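Local coordinates for GMP reductase (Trypanosoma brucei brucei, PDB 6JIG), which reduces GMP to IMP, probably with NADPH and release of ammonia, and is regulated allosterically through its cystathionine-beta-synthase domain with changes of oligomeric state, at the interface of chains A and B. Sequence-based numbering; all coordinates share one arbitrary frame. Chains: chain A/B, GMP reductase.

Contacts 1, 2 and 3 are patches of one interface between two copies of the reductase, a protein of the IMPDH/GMPR family that forms homotetramers; the deposited assembly holds eight copies. The C-alpha centres of contacts 1 and 2 lie about 17 Å apart, those of contacts 2 and 3 about 14 Å, and those of contacts 1 and 3 about 23 Å. A:Arg321 joins contact 1 to contact 2, and B:Tyr457 joins contact 2 to contact 3. The interface is not an exact two-fold, and in these patches different segments meet. Contact 1 is centred about 14 Å from A:Ala318, engineered at the predicted catalytic cysteine position.

Contact 1: the interface of chains A and B. Residues chain A 11-12, 14, 16-17, 321, 474; chain B 476, 478-479, 482.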
loop_
_atom_site.group_PDB
_atom_site.type_symbol
_atom_site.label_atom_id
_atom_site.label_comp_id
_atom_site.label_asym_id
_atom_site.label_seq_id
_atom_site.Cartn_x
_atom_site.Cartn_y
_atom_site.Cartn_z
ATOM N N THR A 11 -28.550 -10.644 -22.793
ATOM C CA THR A 11 -27.631 -10.581 -21.665
ATOM C C THR A 11 -27.288 -11.992 -21.208
ATOM O O THR A 11 -28.185 -12.806 -20.983
ATOM C CB THR A 11 -28.240 -9.775 -20.516
ATOM O OG1 THR A 11 -28.296 -8.404 -20.910
ATOM C CG2 THR A 11 -27.377 -9.888 -19.261
ATOM N N GLY A 12 -25.996 -12.282 -21.079
ATOM C CA GLY A 12 -25.549 -13.566 -20.562
ATOM C C GLY A 12 -25.148 -13.436 -19.103
ATOM O O GLY A 12 -24.647 -12.402 -18.674
ATOM N N THR A 14 -23.177 -15.114 -15.584
ATOM C CA THR A 14 -22.208 -16.057 -15.043
ATOM C C THR A 14 -22.614 -16.457 -13.626
ATOM O O THR A 14 -23.658 -16.029 -13.112
ATOM C CB THR A 14 -20.789 -15.480 -15.083
ATOM O OG1 THR A 14 -19.866 -16.546 -14.835
ATOM C CG2 THR A 14 -20.621 -14.397 -14.018
ATOM N N ASP A 16 -21.476 -15.703 -10.658
ATOM C CA ASP A 16 -21.611 -14.595 -9.713
ATOM C C ASP A 16 -22.836 -13.723 -9.965
ATOM O O ASP A 16 -23.101 -12.819 -9.156
ATOM C CB ASP A 16 -20.364 -13.714 -9.733
ATOM C CG ASP A 16 -19.250 -14.268 -8.884
ATOM O OD1 ASP A 16 -19.492 -15.244 -8.138
ATOM O OD2 ASP A 16 -18.126 -13.734 -8.966
ATOM N N ASP A 17 -23.584 -13.947 -11.047
ATOM C CA ASP A 17 -24.798 -13.176 -11.285
ATOM C C ASP A 17 -26.033 -13.747 -10.592
ATOM O O ASP A 17 -27.069 -13.078 -10.573
ATOM C CB ASP A 17 -25.104 -13.077 -12.787
ATOM C CG ASP A 17 -24.160 -12.118 -13.528
ATOM O OD1 ASP A 17 -24.021 -10.952 -13.093
ATOM O OD2 ASP A 17 -23.558 -12.531 -14.547
ATOM N N ARG A 321 -11.167 -14.321 -24.195
ATOM C CA ARG A 321 -12.064 -13.183 -24.278
ATOM C C ARG A 321 -11.290 -11.879 -24.457
ATOM O O ARG A 321 -11.822 -10.929 -25.038
ATOM C CB ARG A 321 -12.967 -13.149 -23.031
ATOM C CG ARG A 321 -13.835 -14.414 -22.906
ATOM C CD ARG A 321 -14.718 -14.442 -21.657
ATOM N NE ARG A 321 -15.482 -15.687 -21.540
ATOM C CZ ARG A 321 -16.401 -15.909 -20.605
ATOM N NH1 ARG A 321 -16.689 -14.963 -19.702
ATOM N NH2 ARG A 321 -17.034 -17.073 -20.572
ATOM N N ARG A 474 -31.431 -13.512 -9.913
ATOM C CA ARG A 474 -30.305 -12.694 -10.335
ATOM C C ARG A 474 -29.991 -11.648 -9.272
ATOM O O ARG A 474 -30.894 -11.143 -8.604
ATOM C CB ARG A 474 -30.656 -12.043 -11.673
ATOM C CG ARG A 474 -29.627 -11.127 -12.239
ATOM C CD ARG A 474 -29.900 -10.960 -13.715
ATOM N NE ARG A 474 -29.124 -9.867 -14.266
ATOM C CZ ARG A 474 -29.377 -9.342 -15.452
ATOM N NH1 ARG A 474 -30.391 -9.825 -16.170
ATOM N NH2 ARG A 474 -28.631 -8.348 -15.906
ATOM N N THR B 476 -22.592 -8.707 -17.584
ATOM C CA THR B 476 -22.574 -7.836 -16.416
ATOM C C THR B 476 -21.131 -7.623 -15.952
ATOM O O THR B 476 -20.178 -8.186 -16.506
ATOM C CB THR B 476 -23.402 -8.436 -15.277
ATOM O OG1 THR B 476 -22.682 -9.553 -14.739
ATOM C CG2 THR B 476 -24.765 -8.911 -15.783
ATOM N N ALA B 478 -19.992 -8.911 -13.323
ATOM C CA ALA B 478 -19.555 -10.237 -12.919
ATOM C C ALA B 478 -19.027 -11.018 -14.113
ATOM O O ALA B 478 -17.982 -11.677 -14.027
ATOM C CB ALA B 478 -20.713 -10.974 -12.248
ATOM N N GLY B 479 -19.735 -10.950 -15.243
ATOM C CA GLY B 479 -19.251 -11.605 -16.446
ATOM C C GLY B 479 -17.915 -11.056 -16.913
ATOM O O GLY B 479 -17.046 -11.808 -17.366
ATOM N N GLU B 482 -15.036 -12.594 -14.907
ATOM C CA GLU B 482 -14.734 -13.948 -15.367
ATOM C C GLU B 482 -13.966 -13.952 -16.682
ATOM O O GLU B 482 -13.347 -14.964 -17.025
ATOM C CB GLU B 482 -16.031 -14.756 -15.514
HETATM O O HOH W 1 -22.665 -11.590 -17.124
#
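Strand 11-12, the loop at A:Thr14 and the 3-10 turn 15-17 of chain A receive the C-terminal helix 477-483 of chain B and the loop residue B:Thr476 just before it, with A:Arg321 of helix 320-323 and A:Arg474 of strand 472-475 at the margins. In this subunit interface of an IMPDH/GMPR-family barrel enzyme, a carboxylate and a hydroxyl meet tip to tip. B:Thr476 OG1 donates to A:Asp17 OD1 at 2.5 Å, on the syn lone pair, and also lies 3.1 Å from A:Asp17 OD2. The chi1 of 72° puts this hydroxyl in the crowded position between its own backbone N and carbonyl carbon, where it also faces the start of the helix and weakly accepts from B:Gly479 N. The carboxylate is held from its own chain as well: A:Thr14 N gives a nearly straight bond (174° at H) to the anti lone pair of A:Asp17 OD2, which should fix its rotation. A water extends the network, 2.6 Å from A:Gly12 O and 2.9 Å from B:Thr476 N, and it also bonds A:Asp17 OD2 and B:Thr476 OG1. Apolar contacts lie beside the polar pair. The methyl B:Ala478 CB packs 3.7 Å from A:Asp16 CB, while A:Thr14 CG2 comes over the first helical turn, 3.7 Å from B:Ala478 C. Farther along, the extended A:Arg321 presents a guanidinium edge, in plane, toward B:Gly479 O, with NH1 3.9 Å from that oxygen.

Contact 2: the interface of chains A and B. Residues chain A 321-325; chain B 19-20, 356-358, 361-362, 450, 453-454, 457.
Helix 320-323 of chain A and the two residues after it lodge against the start of helix 357-365, strand 18-20 and helix 440-457 of chain B, an arrangement in which a run of backbone carbonyls is read by the neighbouring subunit of this IMPDH/GMPR-family enzyme. The aliphatic stem of A:Arg321 runs obliquely across B:Leu19: CB and CG rest on the CD2 branch, CD comes 3.8 Å from B:Leu19 CD1, and NE, CZ and NH1 continue past that same CD1 methyl. Beyond it the carbonyls take over. A:Leu322 O accepts from two donors: B:Thr356 OG1, 3.0 Å away on an in-plane lone pair, and B:Gly358 N, which sits above the carbonyl plane. The latter amide belongs to the first turn of helix 357-365, whose dipole would probably favour the acceptor. B:Ser357 turns OG between its backbone N and carbonyl carbon (chi1 56°) and bonds A:Val323 O at 2.6 Å, again on a lone pair. A:Ala324 points its methyl against helix 440-457, with CB 3.4 Å from B:Ser453 OG and 3.8 Å from B:Tyr457 CD2. B:Lys362, extended beyond CG, carries CE past A:Gly325 and reaches A:Arg321 O through a water 2.9 Å from NZ. At the end of the segment, B:Ile20 N donates to A:Gly325 O at 2.8 Å, nearly straight at 176° and in the carbonyl plane.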
loop_
_atom_site.group_PDB
_atom_site.type_symbol
_atom_site.label_atom_id
_atom_site.label_comp_id
_atom_site.label_asym_id
_atom_site.label_seq_id
_atom_site.Cartn_x
_atom_site.Cartn_y
_atom_site.Cartn_z
ATOM N N ARG A 321 -11.167 -14.321 -24.195
ATOM C CA ARG A 321 -12.064 -13.183 -24.278
ATOM C C ARG A 321 -11.290 -11.879 -24.457
ATOM O O ARG A 321 -11.822 -10.929 -25.038
ATOM C CB ARG A 321 -12.967 -13.149 -23.031
ATOM C CG ARG A 321 -13.835 -14.414 -22.906
ATOM C CD ARG A 321 -14.718 -14.442 -21.657
ATOM N NE ARG A 321 -15.482 -15.687 -21.540
ATOM C CZ ARG A 321 -16.401 -15.909 -20.605
ATOM N NH1 ARG A 321 -16.689 -14.963 -19.702
ATOM N NH2 ARG A 321 -17.034 -17.073 -20.572
ATOM N N LEU A 322 -10.034 -11.822 -24.001
ATOM C CA LEU A 322 -9.233 -10.612 -24.182
ATOM C C LEU A 322 -8.468 -10.602 -25.495
ATOM O O LEU A 322 -8.218 -9.520 -26.039
ATOM C CB LEU A 322 -8.237 -10.441 -23.031
ATOM C CG LEU A 322 -8.857 -10.459 -21.627
ATOM C CD1 LEU A 322 -7.799 -10.217 -20.567
ATOM C CD2 LEU A 322 -9.976 -9.440 -21.515
ATOM N N VAL A 323 -8.082 -11.768 -26.011
ATOM C CA VAL A 323 -7.298 -11.827 -27.242
ATOM C C VAL A 323 -8.196 -11.871 -28.472
ATOM O O VAL A 323 -7.996 -11.120 -29.431
ATOM C CB VAL A 323 -6.336 -13.033 -27.203
ATOM C CG1 VAL A 323 -5.686 -13.223 -28.557
ATOM C CG2 VAL A 323 -5.278 -12.824 -26.133
ATOM N N ALA A 324 -9.195 -12.752 -28.469
ATOM C CA ALA A 324 -10.131 -12.861 -29.588
ATOM C C ALA A 324 -11.415 -12.068 -29.385
ATOM O O ALA A 324 -12.078 -11.728 -30.371
ATOM C CB ALA A 324 -10.495 -14.335 -29.826
ATOM N N GLY A 325 -11.792 -11.788 -28.141
ATOM C CA GLY A 325 -13.014 -11.054 -27.874
ATOM C C GLY A 325 -14.260 -11.909 -27.807
ATOM O O GLY A 325 -15.368 -11.356 -27.739
ATOM N N LEU B 19 -19.399 -9.750 -25.413
ATOM C CA LEU B 19 -18.501 -10.740 -26.001
ATOM C C LEU B 19 -19.049 -11.154 -27.350
ATOM O O LEU B 19 -20.252 -11.062 -27.587
ATOM C CB LEU B 19 -18.377 -11.985 -25.119
ATOM C CG LEU B 19 -17.823 -11.746 -23.727
ATOM C CD1 LEU B 19 -18.063 -13.015 -22.915
ATOM C CD2 LEU B 19 -16.336 -11.420 -23.804
ATOM N N ILE B 20 -18.154 -11.607 -28.233
ATOM C CA ILE B 20 -18.549 -12.205 -29.506
ATOM C C ILE B 20 -19.014 -13.638 -29.258
ATOM O O ILE B 20 -18.294 -14.437 -28.659
ATOM C CB ILE B 20 -17.388 -12.173 -30.503
ATOM C CG1 ILE B 20 -17.034 -10.720 -30.841
ATOM C CG2 ILE B 20 -17.727 -12.989 -31.769
ATOM C CD1 ILE B 20 -15.645 -10.593 -31.509
ATOM N N THR B 356 -7.238 -4.079 -26.298
ATOM C CA THR B 356 -6.728 -5.411 -26.596
ATOM C C THR B 356 -7.116 -5.764 -28.018
ATOM O O THR B 356 -7.979 -5.118 -28.619
ATOM C CB THR B 356 -7.316 -6.473 -25.656
ATOM O OG1 THR B 356 -8.738 -6.534 -25.870
ATOM C CG2 THR B 356 -7.049 -6.131 -24.188
ATOM N N SER B 357 -6.479 -6.811 -28.558
ATOM C CA SER B 357 -6.902 -7.316 -29.856
ATOM C C SER B 357 -8.351 -7.781 -29.812
ATOM O O SER B 357 -9.066 -7.666 -30.815
ATOM C CB SER B 357 -5.983 -8.454 -30.327
ATOM O OG SER B 357 -5.917 -9.521 -29.388
ATOM N N GLY B 358 -8.811 -8.269 -28.649
ATOM C CA GLY B 358 -10.214 -8.645 -28.522
ATOM C C GLY B 358 -11.162 -7.492 -28.803
ATOM O O GLY B 358 -12.214 -7.673 -29.418
ATOM N N SER B 361 -11.522 -7.098 -32.551
ATOM C CA SER B 361 -12.518 -8.021 -33.094
ATOM C C SER B 361 -13.932 -7.502 -32.867
ATOM O O SER B 361 -14.791 -7.607 -33.750
ATOM C CB SER B 361 -12.377 -9.416 -32.475
ATOM O OG SER B 361 -11.054 -9.937 -32.576
ATOM N N LYS B 362 -14.208 -6.964 -31.676
ATOM C CA LYS B 362 -15.550 -6.458 -31.417
ATOM C C LYS B 362 -15.871 -5.263 -32.305
ATOM O O LYS B 362 -16.991 -5.143 -32.812
ATOM C CB LYS B 362 -15.693 -6.072 -29.938
ATOM C CG LYS B 362 -15.480 -7.252 -28.984
ATOM C CD LYS B 362 -15.522 -6.802 -27.492
ATOM C CE LYS B 362 -14.974 -7.896 -26.581
ATOM N NZ LYS B 362 -15.091 -7.493 -25.126
ATOM N N GLY B 450 -4.677 -11.672 -33.085
ATOM C CA GLY B 450 -5.844 -11.731 -32.217
ATOM C C GLY B 450 -7.133 -11.512 -32.982
ATOM O O GLY B 450 -8.101 -12.255 -32.815
ATOM N N SER B 453 -8.121 -14.553 -34.739
ATOM C CA SER B 453 -8.748 -15.497 -33.824
ATOM C C SER B 453 -10.223 -15.158 -33.618
ATOM O O SER B 453 -11.086 -16.039 -33.665
ATOM C CB SER B 453 -7.997 -15.519 -32.495
ATOM O OG SER B 453 -8.572 -16.483 -31.624
ATOM N N GLY B 454 -10.538 -13.878 -33.392
ATOM C CA GLY B 454 -11.936 -13.496 -33.260
ATOM C C GLY B 454 -12.740 -13.776 -34.517
ATOM O O GLY B 454 -13.893 -14.199 -34.447
ATOM N N TYR B 457 -13.752 -17.250 -34.516
ATOM C CA TYR B 457 -14.861 -17.555 -33.614
ATOM C C TYR B 457 -16.198 -17.170 -34.228
ATOM O O TYR B 457 -17.224 -17.782 -33.905
ATOM C CB TYR B 457 -14.677 -16.862 -32.264
ATOM C CG TYR B 457 -13.837 -17.653 -31.302
ATOM C CD1 TYR B 457 -14.367 -18.754 -30.637
ATOM C CD2 TYR B 457 -12.505 -17.321 -31.073
ATOM C CE1 TYR B 457 -13.610 -19.481 -29.759
ATOM C CE2 TYR B 457 -11.733 -18.051 -30.197
ATOM C CZ TYR B 457 -12.298 -19.135 -29.541
ATOM O OH TYR B 457 -11.555 -19.875 -28.658
HETATM O O HOH W 2 -13.632 -9.224 -23.385
#

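Contact 3: the interface of chains A and B. Residues chain A 262, 264-266, 269; chain B 22-26, 456-457.
Backbone pairing registers the two segments of this subunit interface, in which loop 262-265 and the first residue of helix 266-277 of chain A meet loop 22-26 of chain B. A:Ser265 and B:Ser25 form a parallel beta bridge: B:Ser25 N donates to A:His264 O at 3.0 Å, and A:Asp266 N donates to B:Ser25 O at 3.1 Å, nearly along the C=O axis. A side-chain bond adds to this pairing. A:His262, with CG anti to its backbone N (chi1 -170°), sends NE2 to B:Gln23 O at 2.8 Å; the carbonyl lies near the ring plane, but the bond is bent, 122° at H. Within chain A, A:Ser265 OG donates to A:His262 O at 2.9 Å and helps to shape the loop. Ring packing forms the next group. B:Tyr457 CD1 lies over one face of the A:His262 imidazole, 3.7 Å above its plane and displaced toward the rim of that ring, as the two side chains slide past each other in opposite directions. The A:His264 ring instead lies under the backbone of B:His24, whose CA sits over its centre, 3.6 Å away, in a CH-pi contact. A:Asp266 OD1 lies at the edge of the B:His24 ring, in plane, 3.4 Å from NE2, with no hydrogen bond assigned. In chain A the site follows strand 255-259 and leads into helix 266-277; in chain B it joins the loop after strand 18-20 to the C-terminal end of helix 440-457.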
loop_
_atom_site.group_PDB
_atom_site.type_symbol
_atom_site.label_atom_id
_atom_site.label_comp_id
_atom_site.label_asym_id
_atom_site.label_seq_id
_atom_site.Cartn_x
_atom_site.Cartn_y
_atom_site.Cartn_z
ATOM N N HIS A 262 -12.216 -23.806 -29.825
ATOM C CA HIS A 262 -13.462 -23.536 -30.542
ATOM C C HIS A 262 -14.030 -24.866 -31.048
ATOM O O HIS A 262 -13.790 -25.274 -32.183
ATOM C CB HIS A 262 -13.225 -22.526 -31.680
ATOM C CG HIS A 262 -14.487 -22.019 -32.309
ATOM N ND1 HIS A 262 -15.722 -22.171 -31.720
ATOM C CD2 HIS A 262 -14.709 -21.401 -33.496
ATOM C CE1 HIS A 262 -16.649 -21.641 -32.501
ATOM N NE2 HIS A 262 -16.063 -21.175 -33.587
ATOM N N HIS A 264 -17.086 -25.655 -31.795
ATOM C CA HIS A 264 -18.094 -25.541 -32.856
ATOM C C HIS A 264 -17.417 -25.270 -34.201
ATOM O O HIS A 264 -17.576 -24.222 -34.826
ATOM C CB HIS A 264 -19.105 -24.450 -32.529
ATOM C CG HIS A 264 -20.351 -24.512 -33.358
ATOM N ND1 HIS A 264 -21.331 -23.542 -33.305
ATOM C CD2 HIS A 264 -20.780 -25.432 -34.253
ATOM C CE1 HIS A 264 -22.308 -23.859 -34.136
ATOM N NE2 HIS A 264 -21.994 -24.998 -34.730
ATOM N N SER A 265 -16.635 -26.243 -34.643
ATOM C CA SER A 265 -15.865 -26.083 -35.861
ATOM C C SER A 265 -15.839 -27.419 -36.577
ATOM O O SER A 265 -15.979 -28.474 -35.958
ATOM C CB SER A 265 -14.443 -25.613 -35.560
ATOM O OG SER A 265 -13.780 -26.588 -34.771
ATOM N N ASP A 266 -15.652 -27.364 -37.896
ATOM C CA ASP A 266 -15.571 -28.604 -38.662
ATOM C C ASP A 266 -14.412 -29.472 -38.194
ATOM O O ASP A 266 -14.514 -30.704 -38.220
ATOM C CB ASP A 266 -15.463 -28.286 -40.153
ATOM C CG ASP A 266 -16.766 -27.745 -40.712
ATOM O OD1 ASP A 266 -17.817 -27.988 -40.087
ATOM O OD2 ASP A 266 -16.745 -27.070 -41.755
ATOM N N ILE A 269 -15.815 -31.358 -35.240
ATOM C CA ILE A 269 -16.884 -32.258 -35.665
ATOM C C ILE A 269 -16.318 -33.443 -36.444
ATOM O O ILE A 269 -16.774 -34.587 -36.298
ATOM C CB ILE A 269 -17.914 -31.478 -36.502
ATOM C CG1 ILE A 269 -18.776 -30.581 -35.602
ATOM C CG2 ILE A 269 -18.776 -32.409 -37.336
ATOM C CD1 ILE A 269 -19.441 -29.433 -36.355
ATOM N N PRO B 22 -19.517 -17.351 -30.031
ATOM C CA PRO B 22 -18.910 -18.283 -30.990
ATOM C C PRO B 22 -19.953 -18.810 -31.967
ATOM O O PRO B 22 -21.095 -19.077 -31.598
ATOM C CB PRO B 22 -18.344 -19.396 -30.099
ATOM C CG PRO B 22 -18.166 -18.744 -28.743
ATOM C CD PRO B 22 -19.320 -17.779 -28.634
ATOM N N GLN B 23 -19.544 -18.942 -33.229
ATOM C CA GLN B 23 -20.386 -19.396 -34.326
ATOM C C GLN B 23 -19.738 -20.614 -34.965
ATOM O O GLN B 23 -18.585 -20.953 -34.686
ATOM C CB GLN B 23 -20.570 -18.309 -35.400
ATOM C CG GLN B 23 -21.048 -16.964 -34.885
ATOM C CD GLN B 23 -22.470 -17.033 -34.354
ATOM O OE1 GLN B 23 -23.376 -17.524 -35.032
ATOM N NE2 GLN B 23 -22.675 -16.531 -33.135
ATOM N N HIS B 24 -20.500 -21.282 -35.820
ATOM C CA HIS B 24 -19.943 -22.387 -36.587
ATOM C C HIS B 24 -18.802 -21.900 -37.473
ATOM O O HIS B 24 -18.974 -20.981 -38.278
ATOM C CB HIS B 24 -21.033 -23.025 -37.439
ATOM C CG HIS B 24 -20.529 -24.105 -38.342
ATOM N ND1 HIS B 24 -19.721 -25.130 -37.896
ATOM C CD2 HIS B 24 -20.702 -24.310 -39.668
ATOM C CE1 HIS B 24 -19.425 -25.926 -38.907
ATOM N NE2 HIS B 24 -20.010 -25.453 -39.993
ATOM N N SER B 25 -17.634 -22.522 -37.336
ATOM C CA SER B 25 -16.452 -22.109 -38.077
ATOM C C SER B 25 -16.050 -23.224 -39.036
ATOM O O SER B 25 -15.765 -24.348 -38.607
ATOM C CB SER B 25 -15.303 -21.773 -37.122
ATOM O OG SER B 25 -14.075 -21.631 -37.807
ATOM N N ARG B 26 -16.037 -22.912 -40.328
ATOM C CA ARG B 26 -15.439 -23.800 -41.312
ATOM C C ARG B 26 -13.954 -23.528 -41.483
ATOM O O ARG B 26 -13.299 -24.188 -42.298
ATOM C CB ARG B 26 -16.168 -23.662 -42.652
ATOM C CG ARG B 26 -15.823 -22.378 -43.399
ATOM C CD ARG B 26 -16.953 -21.925 -44.320
ATOM N NE ARG B 26 -16.552 -20.808 -45.177
ATOM C CZ ARG B 26 -16.511 -19.537 -44.785
ATOM N NH1 ARG B 26 -16.849 -19.217 -43.543
ATOM N NH2 ARG B 26 -16.137 -18.582 -45.630
ATOM N N SER B 456 -12.222 -16.171 -36.586
ATOM C CA SER B 456 -12.462 -17.609 -36.571
ATOM C C SER B 456 -13.606 -17.977 -35.630
ATOM O O SER B 456 -14.367 -18.912 -35.905
ATOM C CB SER B 456 -11.186 -18.338 -36.170
ATOM O OG SER B 456 -11.400 -19.740 -36.165
ATOM N N TYR B 457 -13.752 -17.250 -34.516
ATOM C CA TYR B 457 -14.861 -17.555 -33.614
ATOM C C TYR B 457 -16.198 -17.170 -34.228
ATOM O O TYR B 457 -17.224 -17.782 -33.905
ATOM C CB TYR B 457 -14.677 -16.862 -32.264
ATOM C CG TYR B 457 -13.837 -17.653 -31.302
ATOM C CD1 TYR B 457 -14.367 -18.754 -30.637
ATOM C CD2 TYR B 457 -12.505 -17.321 -31.073
ATOM C CE1 TYR B 457 -13.610 -19.481 -29.759
ATOM C CE2 TYR B 457 -11.733 -18.051 -30.197
ATOM C CZ TYR B 457 -12.298 -19.135 -29.541
ATOM O OH TYR B 457 -11.555 -19.875 -28.658
#